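Local coordinates for ORF 37 (Human herpesvirus 8 type M, PDB 3FHD), which helps process non-linear or branched viral DNA into packaged unit-length genomes, acting as an endonuclease and exonuclease on double- and single-stranded DNA, at residues A[319-325]-A[389-395]. Residues are numbered along the deposited sequence.
Sequences LPSESDY and VNVRHSY. With SO4 (sulfate ion), chain D.
Asn390 ND2 donates to two carbonyls of the irregular loop 319-325, Ser321 O and Asp324 O, each at 2.8 Å; a carboxamide suits this place because its NH2 has two protons to give. Its OD1 (chi1 t) accepts from Arg392 N at 3.1 Å, an Asx turn, inside the type I turn Asn390-His393 that His393 N to Asn390 O closes at 2.9 Å. Asn390 N also donates to Tyr325 O (2.8 Å). Arg392 has a long, flat guanidinium that can donate in its plane, NH1 to Pro320 O at 2.9 Å, while its faces pack on Leu319 CD1 and Glu322 CG; NH2 bonds weakly to sulfate O2 (3.2 Å). One water donates to both Glu322 OE2 (3.0 Å) and Arg392 O (2.7 Å). The loop thus wraps the junction where strand 379-389 of the PD-(D/E)XK nuclease sheet turns into helix 394-412, N-capped by His393: its imidazole suits both tasks, ND1 accepting from Tyr395 N at 2.9 Å while a face receives Tyr325 CB, 3.6 Å from the centroid. Tyr325 (chi1 p) turns its ring edge to that face, centroids 5.6 Å apart, and its hydroxyl shares a hydrogen bond with Thr428. Tyr395 (chi1 m) completes the aromatic cluster, its side chain about 8 Å from the magnesium.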
# COMPACT_ATOMS: atom_id res chain seq x y z
N LEU A 319 -4.78 17.53 20.81
CA LEU A 319 -4.57 17.17 19.41
C LEU A 319 -3.22 16.46 19.29
O LEU A 319 -2.20 17.04 19.64
CB LEU A 319 -4.58 18.45 18.57
CG LEU A 319 -4.53 18.46 17.04
CD1 LEU A 319 -5.75 17.77 16.41
CD2 LEU A 319 -4.48 19.91 16.59
N PRO A 320 -3.21 15.20 18.77
CA PRO A 320 -1.90 14.53 18.58
C PRO A 320 -1.07 15.26 17.52
O PRO A 320 -1.62 15.87 16.61
CB PRO A 320 -2.29 13.13 18.11
CG PRO A 320 -3.76 12.97 18.41
CD PRO A 320 -4.33 14.35 18.31
N SER A 321 0.26 15.24 17.64
CA SER A 321 1.06 15.80 16.57
C SER A 321 1.12 14.77 15.43
O SER A 321 0.57 13.67 15.54
CB SER A 321 2.46 16.19 17.05
OG SER A 321 3.26 15.05 17.31
N GLU A 322 1.78 15.15 14.34
CA GLU A 322 1.92 14.25 13.19
C GLU A 322 3.25 13.51 13.24
O GLU A 322 3.56 12.73 12.34
CB GLU A 322 1.79 15.04 11.88
CG GLU A 322 0.38 15.45 11.51
CD GLU A 322 0.35 16.44 10.34
OE1 GLU A 322 1.35 17.17 10.12
OE2 GLU A 322 -0.68 16.50 9.63
N SER A 323 4.02 13.73 14.31
CA SER A 323 5.43 13.31 14.40
C SER A 323 5.70 11.79 14.36
O SER A 323 6.70 11.36 13.75
CB SER A 323 6.15 13.99 15.58
OG SER A 323 6.05 13.26 16.81
N ASP A 324 4.88 10.97 15.02
CA ASP A 324 4.99 9.52 14.82
C ASP A 324 3.65 8.85 14.99
O ASP A 324 2.65 9.50 15.28
CB ASP A 324 6.10 8.85 15.66
CG ASP A 324 6.90 7.78 14.88
OD1 ASP A 324 6.33 7.09 14.03
OD2 ASP A 324 8.14 7.65 15.09
N TYR A 325 3.61 7.55 14.77
CA TYR A 325 2.32 6.92 14.53
C TYR A 325 1.74 6.09 15.65
O TYR A 325 0.65 5.51 15.47
CB TYR A 325 2.36 6.15 13.23
CG TYR A 325 3.33 5.01 13.22
CD1 TYR A 325 2.98 3.77 13.76
CD2 TYR A 325 4.59 5.16 12.65
CE1 TYR A 325 3.88 2.71 13.74
CE2 TYR A 325 5.49 4.11 12.60
CZ TYR A 325 5.13 2.89 13.13
OH TYR A 325 6.04 1.88 13.07
N VAL A 389 -2.89 3.47 17.36
CA VAL A 389 -2.55 4.21 16.14
C VAL A 389 -2.79 5.71 16.36
O VAL A 389 -3.76 6.09 17.02
CB VAL A 389 -3.35 3.72 14.89
CG1 VAL A 389 -4.85 4.03 15.04
CG2 VAL A 389 -2.76 4.34 13.60
N ASN A 390 -1.91 6.55 15.81
CA ASN A 390 -2.13 7.98 15.77
C ASN A 390 -2.98 8.31 14.53
O ASN A 390 -2.51 8.18 13.36
CB ASN A 390 -0.78 8.71 15.75
CG ASN A 390 -0.91 10.21 15.68
OD1 ASN A 390 -2.01 10.78 15.62
ND2 ASN A 390 0.25 10.90 15.72
N VAL A 391 -4.22 8.73 14.79
CA VAL A 391 -5.22 8.92 13.72
C VAL A 391 -4.90 10.12 12.83
O VAL A 391 -5.50 10.29 11.77
CB VAL A 391 -6.69 9.00 14.26
CG1 VAL A 391 -7.02 7.76 15.15
CG2 VAL A 391 -6.93 10.31 15.03
N ARG A 392 -3.96 10.95 13.28
CA ARG A 392 -3.48 12.08 12.49
C ARG A 392 -2.26 11.73 11.64
O ARG A 392 -1.79 12.55 10.86
CB ARG A 392 -3.12 13.25 13.41
CG ARG A 392 -4.31 13.81 14.20
CD ARG A 392 -4.03 15.22 14.69
NE ARG A 392 -4.13 16.22 13.63
CZ ARG A 392 -3.27 17.22 13.43
NH1 ARG A 392 -2.20 17.37 14.20
NH2 ARG A 392 -3.48 18.07 12.43
N HIS A 393 -1.70 10.54 11.83
CA HIS A 393 -0.43 10.25 11.15
C HIS A 393 -0.72 9.76 9.75
O HIS A 393 -1.76 9.12 9.49
CB HIS A 393 0.41 9.21 11.92
CG HIS A 393 1.80 9.04 11.38
ND1 HIS A 393 2.08 8.23 10.30
CD2 HIS A 393 2.98 9.59 11.76
CE1 HIS A 393 3.38 8.29 10.03
NE2 HIS A 393 3.95 9.10 10.91
N SER A 394 0.20 10.02 8.83
CA SER A 394 0.03 9.55 7.45
C SER A 394 -0.19 8.03 7.33
O SER A 394 -0.83 7.59 6.39
CB SER A 394 1.20 10.02 6.57
OG SER A 394 2.33 9.23 6.83
N TYR A 395 0.29 7.23 8.29
CA TYR A 395 0.09 5.77 8.23
C TYR A 395 -1.36 5.37 8.51
O TYR A 395 -1.82 4.34 8.01
CB TYR A 395 1.02 4.98 9.15
CG TYR A 395 2.50 5.16 8.84
CD1 TYR A 395 2.92 5.70 7.63
CD2 TYR A 395 3.47 4.74 9.74
CE1 TYR A 395 4.25 5.89 7.34
CE2 TYR A 395 4.85 4.92 9.44
CZ TYR A 395 5.21 5.48 8.24
OH TYR A 395 6.53 5.68 7.90
S SO4 D . -3.11 22.06 10.87
O1 SO4 D . -1.92 22.36 11.68
O2 SO4 D . -3.14 20.62 10.61
O3 SO4 D . -4.32 22.46 11.61
O4 SO4 D . -3.05 22.81 9.62
O HOH W 1 -3.02 14.58 9.66